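Local coordinates for EtuB protein (Clostridium kluyveri DSM 555, PDB 3IO0) that probably helps build the shell of a bacterial microcompartment associated with ethanol utilisation, as a trimer of chains that each carry two tandem shell domains, at residues V67-L72 and F85-A90; A55-V60 and L132-A137; I148-P153 and T186-I191. All blocks are in the same frame, centred on the assembly; numbering follows the deposited sequence.

From the N terminus, helix 50-61 supplies the first partner of interaction 2, and strand 66-71 follows it directly. Interaction 1 pairs that strand with 84-90 and closes a short loop, adding the outermost strand, within this chain, of the first antiparallel sheet. This loop is nested inside the much longer one that interaction 2 closes when helix 132-138 returns to helix 50-61. The two contacts touch through Val67 and Ile133. Strand 145-152 comes next and opens interaction 3, closed by strand 189-195 within the second sheet, so interaction 3 follows the others in series. Phe134 meets Ile148 where interactions 2 and 3 touch, whereas interactions 1 and 3 lie on opposite sides of the chain's centre.

Interaction 1: V67-L72 and F85-A90; sequences VATIEL and FIVLKA
Phe85, Val87 and Thr69 carry the side-chain packing between strand 66-71, outermost in its sheet within the chain, and its antiparallel neighbour 84-90. Val87 O is gripped twice, by Ala68 N at 2.7 Å and by Thr69 N at 3.2 Å. The first donor is tilted from the carbonyl plane, while the second lies in it, on a lone pair. Two residues thus face one, which is a classic beta bulge, and the register shifts by one residue. Beyond it the pairing is regular: Val87 N returns a bond to Thr69 O (2.9 Å), and the backbones of Glu71 and Phe85 bond to each other in both directions.

Thr69 OG1 is anti to the backbone N (chi1 -171°), which leaves CG2 between N and the carbonyl carbon. That methyl packs across Val87, 3.6 Å from Val87 CB, and also approaches Phe85 CE2 (4.0 Å). The hydroxyl instead donates to Glu71 OE2 at 3.0 Å, using the anti lone pair of the carboxylate oxygen. The same OE2 lies at the edge of the Phe85 ring, near its plane, 4.3 Å from Phe85 CD2. On the other side of the sheet, Val67 CG2 rests on Leu88 CD2, and Ile70 lies beside Ile86.

Glu71 OE1 accepts from Ser177 of the second subunit, and Phe85 packs on Ala154 of that subunit. The chemistry therefore divides the Glu71 carboxylate between a threonine of its own strand and a neighbouring chain. The Thr69 and Ser177 bonds would limit rotation of the carboxylate, and if it is ionised they probably help to offset its charge at the subunit interface.

Interaction 2: A55-V60 and L132-A137; sequences AADEAV and LIFEKA
Asp57 and Ile133 provide the polar link between two crossing helices, whose short segments approach to 8.8 Å between axes at an angle of 121°. Ile133 N donates to Asp57 OD1 at 3.0 Å, a bent bond (138° at the hydrogen) that meets the oxygen nearly along its C-O axis. The other oxygen, OD2, accepts from Ser131 N, so both carboxylate oxygens take backbone N-H groups at the start of helix 132-138. A negative charge there would probably be favoured by the helix dipole.

The Asp57 carboxylate also packs against the rim atoms of Phe134, the two planes 59° apart, with Asp57 OD2 3.4 Å from Phe134 CD2. CG of Asp57 is anti to its backbone N, which directs the group toward the second helix.

Apolar contacts complete the interface. Ile133 CD1 reaches Ala56 CB (3.9 Å), and the Val60 and Leu132 side chains meet at Val60 CG2 and Leu132 CD1 (3.8 Å).

Helix 93-111 packs on Ala55 and Glu58 of the first helix, and Phe134 meets the ring of Phe146. Val67 of strand 66-71 touches Leu132 and Ile133, so the crossing lies against the first sheet and joins segments of the two tandem BMC repeats.

Interaction 3: I148-P153 and T186-I191; sequences IMHAAP and TNEILI
Met149 and Ile191 form an antiparallel hydrogen-bonded pair between adjacent strands, 145-152 and 189-195, in the central sheet of the second BMC domain. Met149 N donates to Ile191 O at 3.0 Å, and Ile191 N answers to Met149 O at 2.9 Å. Their side chains share one side of the sheet. The methionine chain bends at its last torsion (chi3 -88°), and its CE meets Ile191 CG2 at 3.6 Å.

His150, Leu190 and Glu188 pack on the other side. Leu190 CD1 touches two side chains of the opposing strand, His150 CD2 at 3.8 Å and Ile148 CG2 at 4.1 Å. The His150 and Glu188 side chains run alongside each other in the same direction, ring and carboxylate planes turned 46° apart. His150 ND1 and Glu188 OE2 are close, but the angle is too poor for a hydrogen bond. The second carboxylate oxygen, OE1, accepts from Thr186 OG1 at 2.6 Å; the hydroxyl arrives from above the carboxylate plane, 39° out of it. His150 NE2 has a weak hydrogen bond to Glu123.

At the far end, where Asn187 centres an inverse gamma turn, Pro153 follows a cis peptide bond. Asn187 OD1 lies 3.6 Å from Pro153 CA and takes a hydrogen bond from Ala154 N. Asn187 ND2 turns to the third subunit, where it donates to Asp75 and to the Ala45 carbonyl of that chain, so the turn is also part of the trimer interface.

Helix 154-167 covers the side bearing Met149, Ala151 and Ile191. Strand 120-127 flanks 145-152 and places His121 against the His150 ring, while strand 171-176 borders 189-195 on its outer side.

Interaction 1: V67-L72 and F85-A90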
loop_
_atom_site.group_PDB
_atom_site.type_symbol
_atom_site.label_atom_id
_atom_site.label_comp_id
_atom_site.label_asym_id
_atom_site.label_seq_id
_atom_site.Cartn_x
_atom_site.Cartn_y
_atom_site.Cartn_z
ATOM N N VAL A 67 13.768 -8.755 20.389
ATOM C CA VAL A 67 12.932 -8.208 19.338
ATOM C C VAL A 67 11.503 -8.706 19.500
ATOM O O VAL A 67 11.235 -9.904 19.410
ATOM C CB VAL A 67 13.500 -8.558 17.953
ATOM C CG1 VAL A 67 12.502 -8.229 16.856
ATOM C CG2 VAL A 67 14.831 -7.836 17.722
ATOM N N ALA A 68 10.588 -7.782 19.763
ATOM C CA ALA A 68 9.181 -8.120 19.903
ATOM C C ALA A 68 8.534 -8.210 18.527
ATOM O O ALA A 68 7.890 -9.200 18.202
ATOM C CB ALA A 68 8.473 -7.102 20.769
ATOM N N THR A 69 8.716 -7.188 17.703
ATOM C CA THR A 69 8.112 -7.210 16.383
ATOM C C THR A 69 8.832 -6.296 15.400
ATOM O O THR A 69 9.277 -5.213 15.769
ATOM C CB THR A 69 6.588 -6.887 16.455
ATOM O OG1 THR A 69 5.990 -7.113 15.179
ATOM C CG2 THR A 69 6.343 -5.458 16.844
ATOM N N ILE A 70 8.969 -6.753 14.156
ATOM C CA ILE A 70 9.461 -5.907 13.069
ATOM C C ILE A 70 8.445 -5.948 11.934
ATOM O O ILE A 70 8.269 -6.986 11.315
ATOM C CB ILE A 70 10.811 -6.398 12.526
ATOM C CG1 ILE A 70 11.824 -6.568 13.657
ATOM C CG2 ILE A 70 11.327 -5.460 11.433
ATOM C CD1 ILE A 70 12.950 -7.517 13.313
ATOM N N GLU A 71 7.784 -4.824 11.665
ATOM C CA GLU A 71 6.778 -4.744 10.602
ATOM C C GLU A 71 7.056 -3.608 9.615
ATOM O O GLU A 71 7.626 -2.573 9.984
ATOM C CB GLU A 71 5.388 -4.591 11.200
ATOM C CG GLU A 71 5.117 -5.556 12.339
ATOM C CD GLU A 71 3.696 -5.497 12.866
ATOM O OE1 GLU A 71 2.767 -5.198 12.083
ATOM O OE2 GLU A 71 3.507 -5.758 14.072
ATOM N N LEU A 72 6.644 -3.809 8.361
ATOM C CA LEU A 72 6.905 -2.860 7.274
ATOM C C LEU A 72 5.637 -2.406 6.545
ATOM O O LEU A 72 5.173 -3.123 5.670
ATOM C CB LEU A 72 7.788 -3.540 6.228
ATOM C CG LEU A 72 9.304 -3.771 6.307
ATOM C CD1 LEU A 72 9.883 -3.688 7.700
ATOM C CD2 LEU A 72 9.658 -5.118 5.677
ATOM N N PHE A 85 8.583 -0.243 11.504
ATOM C CA PHE A 85 8.052 -0.330 12.862
ATOM C C PHE A 85 8.723 -1.453 13.644
ATOM O O PHE A 85 8.441 -2.637 13.435
ATOM C CB PHE A 85 6.540 -0.512 12.838
ATOM C CG PHE A 85 5.910 -0.646 14.200
ATOM C CD1 PHE A 85 5.892 0.427 15.088
ATOM C CD2 PHE A 85 5.295 -1.837 14.580
ATOM C CE1 PHE A 85 5.288 0.310 16.351
ATOM C CE2 PHE A 85 4.700 -1.966 15.829
ATOM C CZ PHE A 85 4.693 -0.883 16.719
ATOM N N ILE A 86 9.623 -1.057 14.543
ATOM C CA ILE A 86 10.444 -1.986 15.307
ATOM C C ILE A 86 10.123 -1.833 16.780
ATOM O O ILE A 86 10.147 -0.717 17.311
ATOM C CB ILE A 86 11.937 -1.717 15.074
ATOM C CG1 ILE A 86 12.296 -2.000 13.618
ATOM C CG2 ILE A 86 12.785 -2.568 15.993
ATOM C CD1 ILE A 86 13.616 -1.403 13.177
ATOM N N VAL A 87 9.798 -2.952 17.427
ATOM C CA VAL A 87 9.558 -2.968 18.864
ATOM C C VAL A 87 10.532 -3.924 19.529
ATOM O O VAL A 87 10.584 -5.104 19.191
ATOM C CB VAL A 87 8.088 -3.323 19.229
ATOM C CG1 VAL A 87 7.899 -3.388 20.725
ATOM C CG2 VAL A 87 7.144 -2.288 18.667
ATOM N N LEU A 88 11.310 -3.384 20.464
ATOM C CA LEU A 88 12.236 -4.150 21.275
ATOM C C LEU A 88 11.651 -4.329 22.667
ATOM O O LEU A 88 11.030 -3.403 23.197
ATOM C CB LEU A 88 13.564 -3.408 21.384
ATOM C CG LEU A 88 14.273 -2.995 20.100
ATOM C CD1 LEU A 88 15.539 -2.216 20.415
ATOM C CD2 LEU A 88 14.582 -4.226 19.271
ATOM N N LYS A 89 11.843 -5.510 23.255
ATOM C CA LYS A 89 11.358 -5.794 24.606
ATOM C C LYS A 89 12.486 -6.010 25.613
ATOM O O LYS A 89 13.563 -6.517 25.270
ATOM C CB LYS A 89 10.403 -6.985 24.606
ATOM C CG LYS A 89 10.996 -8.299 24.124
ATOM C CD LYS A 89 9.975 -9.428 24.257
ATOM C CE LYS A 89 10.528 -10.756 23.774
ATOM N NZ LYS A 89 9.416 -11.686 23.482
ATOM N N ALA A 90 12.224 -5.620 26.858
ATOM C CA ALA A 90 13.208 -5.693 27.941
ATOM C C ALA A 90 12.494 -5.830 29.266
ATOM O O ALA A 90 11.366 -5.367 29.413
ATOM C CB ALA A 90 14.084 -4.443 27.958
#

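Interaction 2: A55-V60 and L132-A137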
loop_
_atom_site.group_PDB
_atom_site.type_symbol
_atom_site.label_atom_id
_atom_site.label_comp_id
_atom_site.label_asym_id
_atom_site.label_seq_id
_atom_site.Cartn_x
_atom_site.Cartn_y
_atom_site.Cartn_z
ATOM N N ALA A 55 20.497 0.350 12.268
ATOM C CA ALA A 55 20.655 1.059 13.542
ATOM C C ALA A 55 20.122 0.253 14.729
ATOM O O ALA A 55 20.749 0.213 15.773
ATOM C CB ALA A 55 20.003 2.421 13.477
ATOM N N ALA A 56 18.982 -0.408 14.566
ATOM C CA ALA A 56 18.422 -1.206 15.645
ATOM C C ALA A 56 19.227 -2.493 15.901
ATOM O O ALA A 56 19.294 -2.979 17.038
ATOM C CB ALA A 56 16.969 -1.521 15.365
ATOM N N ASP A 57 19.837 -3.048 14.853
ATOM C CA ASP A 57 20.637 -4.254 15.023
ATOM C C ASP A 57 21.892 -3.905 15.823
ATOM O O ASP A 57 22.297 -4.657 16.717
ATOM C CB ASP A 57 20.980 -4.890 13.676
ATOM C CG ASP A 57 21.332 -6.384 13.790
ATOM O OD1 ASP A 57 20.564 -7.152 14.424
ATOM O OD2 ASP A 57 22.376 -6.791 13.216
ATOM N N GLU A 58 22.482 -2.743 15.528
ATOM C CA GLU A 58 23.587 -2.205 16.321
ATOM C C GLU A 58 23.157 -2.085 17.800
ATOM O O GLU A 58 23.924 -2.405 18.716
ATOM C CB GLU A 58 24.021 -0.848 15.759
ATOM C CG GLU A 58 25.536 -0.594 15.775
ATOM C CD GLU A 58 25.932 0.778 15.161
ATOM O OE1 GLU A 58 26.583 1.585 15.864
ATOM O OE2 GLU A 58 25.599 1.067 13.982
ATOM N N ALA A 59 21.910 -1.669 18.015
ATOM C CA ALA A 59 21.364 -1.449 19.346
ATOM C C ALA A 59 21.225 -2.711 20.206
ATOM O O ALA A 59 21.542 -2.688 21.391
ATOM C CB ALA A 59 20.046 -0.730 19.240
ATOM N N VAL A 60 20.753 -3.808 19.628
ATOM C CA VAL A 60 20.544 -5.033 20.421
ATOM C C VAL A 60 21.875 -5.720 20.770
ATOM O O VAL A 60 22.013 -6.409 21.802
ATOM C CB VAL A 60 19.531 -6.018 19.742
ATOM C CG1 VAL A 60 18.304 -5.266 19.260
ATOM C CG2 VAL A 60 20.153 -6.749 18.587
ATOM N N LEU A 132 20.023 -10.124 16.086
ATOM C CA LEU A 132 18.595 -10.364 16.295
ATOM C C LEU A 132 17.626 -9.714 15.311
ATOM O O LEU A 132 16.633 -10.344 14.929
ATOM C CB LEU A 132 18.206 -9.988 17.713
ATOM C CG LEU A 132 18.867 -10.823 18.796
ATOM C CD1 LEU A 132 18.898 -10.034 20.088
ATOM C CD2 LEU A 132 18.104 -12.114 18.972
ATOM N N ILE A 133 17.893 -8.473 14.904
ATOM C CA ILE A 133 16.995 -7.812 13.956
ATOM C C ILE A 133 16.887 -8.606 12.654
ATOM O O ILE A 133 15.793 -9.065 12.297
ATOM C CB ILE A 133 17.377 -6.351 13.674
ATOM C CG1 ILE A 133 17.108 -5.491 14.909
ATOM C CG2 ILE A 133 16.585 -5.802 12.478
ATOM C CD1 ILE A 133 15.636 -5.198 15.172
ATOM N N PHE A 134 18.018 -8.798 11.975
ATOM C CA PHE A 134 18.023 -9.416 10.658
ATOM C C PHE A 134 17.780 -10.901 10.723
ATOM O O PHE A 134 17.367 -11.510 9.735
ATOM C CB PHE A 134 19.318 -9.109 9.928
ATOM C CG PHE A 134 19.579 -7.648 9.780
ATOM C CD1 PHE A 134 18.653 -6.830 9.142
ATOM C CD2 PHE A 134 20.737 -7.079 10.299
ATOM C CE1 PHE A 134 18.878 -5.468 9.015
ATOM C CE2 PHE A 134 20.980 -5.714 10.169
ATOM C CZ PHE A 134 20.049 -4.905 9.527
ATOM N N GLU A 135 18.011 -11.489 11.891
ATOM C CA GLU A 135 17.617 -12.874 12.109
ATOM C C GLU A 135 16.097 -13.014 12.122
ATOM O O GLU A 135 15.550 -13.948 11.547
ATOM C CB GLU A 135 18.186 -13.402 13.406
ATOM C CG GLU A 135 19.672 -13.341 13.484
ATOM C CD GLU A 135 20.173 -13.973 14.747
ATOM O OE1 GLU A 135 21.351 -13.760 15.077
ATOM O OE2 GLU A 135 19.384 -14.679 15.415
ATOM N N LYS A 136 15.412 -12.082 12.773
ATOM C CA LYS A 136 13.962 -12.132 12.822
ATOM C C LYS A 136 13.332 -11.687 11.487
ATOM O O LYS A 136 12.353 -12.279 11.032
ATOM C CB LYS A 136 13.437 -11.319 14.015
ATOM C CG LYS A 136 11.924 -11.381 14.236
ATOM C CD LYS A 136 11.625 -11.878 15.647
ATOM C CE LYS A 136 10.316 -11.315 16.211
ATOM N NZ LYS A 136 9.095 -11.792 15.488
ATOM N N ALA A 137 13.902 -10.664 10.859
ATOM C CA ALA A 137 13.297 -10.081 9.666
ATOM C C ALA A 137 13.490 -10.965 8.439
ATOM O O ALA A 137 12.596 -11.089 7.614
ATOM C CB ALA A 137 13.859 -8.681 9.404
#

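Interaction 3: I148-P153 and T186-I191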
loop_
_atom_site.group_PDB
_atom_site.type_symbol
_atom_site.label_atom_id
_atom_site.label_comp_id
_atom_site.label_asym_id
_atom_site.label_seq_id
_atom_site.Cartn_x
_atom_site.Cartn_y
_atom_site.Cartn_z
ATOM N N ILE A 148 21.879 -5.879 2.331
ATOM C CA ILE A 148 20.503 -5.603 1.915
ATOM C C ILE A 148 20.439 -4.673 0.698
ATOM O O ILE A 148 21.057 -3.608 0.680
ATOM C CB ILE A 148 19.667 -5.015 3.060
ATOM C CG1 ILE A 148 19.667 -5.962 4.257
ATOM C CG2 ILE A 148 18.234 -4.716 2.595
ATOM C CD1 ILE A 148 19.203 -5.313 5.523
ATOM N N MET A 149 19.674 -5.084 -0.308
ATOM C CA MET A 149 19.600 -4.393 -1.584
ATOM C C MET A 149 18.162 -4.168 -1.948
ATOM O O MET A 149 17.341 -5.079 -1.801
ATOM C CB MET A 149 20.113 -5.312 -2.677
ATOM C CG MET A 149 21.546 -5.184 -3.022
ATOM S SD MET A 149 22.017 -6.763 -3.720
ATOM C CE MET A 149 22.472 -7.600 -2.211
ATOM N N HIS A 150 17.863 -2.984 -2.471
ATOM C CA HIS A 150 16.652 -2.803 -3.244
ATOM C C HIS A 150 16.708 -1.516 -4.031
ATOM O O HIS A 150 17.488 -0.616 -3.717
ATOM C CB HIS A 150 15.405 -2.854 -2.365
ATOM C CG HIS A 150 15.365 -1.792 -1.322
ATOM N ND1 HIS A 150 14.989 -0.495 -1.596
ATOM C CD2 HIS A 150 15.657 -1.828 -0.003
ATOM C CE1 HIS A 150 15.052 0.224 -0.490
ATOM N NE2 HIS A 150 15.462 -0.561 0.490
ATOM N N ALA A 151 15.897 -1.453 -5.079
ATOM C CA ALA A 151 15.714 -0.231 -5.840
ATOM C C ALA A 151 14.290 -0.170 -6.401
ATOM O O ALA A 151 13.644 -1.213 -6.617
ATOM C CB ALA A 151 16.736 -0.136 -6.942
ATOM N N ALA A 152 13.805 1.055 -6.600
ATOM C CA ALA A 152 12.501 1.305 -7.185
ATOM C C ALA A 152 12.721 2.177 -8.399
ATOM O O ALA A 152 13.562 3.067 -8.360
ATOM C CB ALA A 152 11.601 2.010 -6.199
ATOM N N PRO A 153 11.969 1.937 -9.484
ATOM C CA PRO A 153 10.965 0.896 -9.626
ATOM C C PRO A 153 11.624 -0.463 -9.659
ATOM O O PRO A 153 12.826 -0.566 -9.944
ATOM C CB PRO A 153 10.327 1.208 -10.979
ATOM C CG PRO A 153 11.369 1.922 -11.724
ATOM C CD PRO A 153 12.081 2.749 -10.704
ATOM N N THR A 186 5.550 -2.833 -2.337
ATOM C CA THR A 186 6.395 -1.711 -2.712
ATOM C C THR A 186 6.809 -1.908 -4.164
ATOM O O THR A 186 6.719 -3.013 -4.696
ATOM C CB THR A 186 7.613 -1.605 -1.775
ATOM O OG1 THR A 186 8.324 -2.846 -1.759
ATOM C CG2 THR A 186 7.151 -1.301 -0.357
ATOM N N ASN A 187 7.231 -0.848 -4.834
ATOM C CA ASN A 187 7.692 -1.028 -6.202
ATOM C C ASN A 187 9.192 -1.330 -6.227
ATOM O O ASN A 187 9.975 -0.597 -6.829
ATOM C CB ASN A 187 7.335 0.175 -7.071
ATOM C CG ASN A 187 7.276 -0.171 -8.546
ATOM O OD1 ASN A 187 8.018 -1.030 -9.034
ATOM N ND2 ASN A 187 6.396 0.504 -9.273
ATOM N N GLU A 188 9.576 -2.421 -5.571
ATOM C CA GLU A 188 10.980 -2.776 -5.413
ATOM C C GLU A 188 11.235 -4.245 -5.694
ATOM O O GLU A 188 10.342 -5.083 -5.535
ATOM C CB GLU A 188 11.432 -2.516 -3.977
ATOM C CG GLU A 188 11.279 -1.100 -3.459
ATOM C CD GLU A 188 11.312 -1.056 -1.942
ATOM O OE1 GLU A 188 10.762 -1.985 -1.309
ATOM O OE2 GLU A 188 11.885 -0.101 -1.374
ATOM N N ILE A 189 12.465 -4.550 -6.106
ATOM C CA ILE A 189 13.031 -5.891 -5.919
ATOM C C ILE A 189 14.055 -5.806 -4.788
ATOM O O ILE A 189 14.969 -4.985 -4.836
ATOM C CB ILE A 189 13.675 -6.466 -7.207
ATOM C CG1 ILE A 189 12.598 -6.833 -8.230
ATOM C CG2 ILE A 189 14.553 -7.672 -6.892
ATOM C CD1 ILE A 189 11.797 -8.061 -7.876
ATOM N N LEU A 190 13.874 -6.634 -3.762
ATOM C CA LEU A 190 14.798 -6.689 -2.630
ATOM C C LEU A 190 15.557 -8.005 -2.586
ATOM O O LEU A 190 15.000 -9.066 -2.858
ATOM C CB LEU A 190 14.065 -6.463 -1.309
ATOM C CG LEU A 190 14.883 -6.525 -0.014
ATOM C CD1 LEU A 190 14.578 -5.335 0.899
ATOM C CD2 LEU A 190 14.670 -7.839 0.700
ATOM N N ILE A 191 16.834 -7.921 -2.239
ATOM C CA ILE A 191 17.685 -9.092 -2.118
ATOM C C ILE A 191 18.423 -8.989 -0.800
ATOM O O ILE A 191 18.755 -7.896 -0.337
ATOM C CB ILE A 191 18.596 -9.267 -3.387
ATOM C CG1 ILE A 191 17.868 -10.138 -4.384
ATOM C CG2 ILE A 191 19.939 -9.931 -3.125
ATOM C CD1 ILE A 191 17.083 -11.215 -3.734
#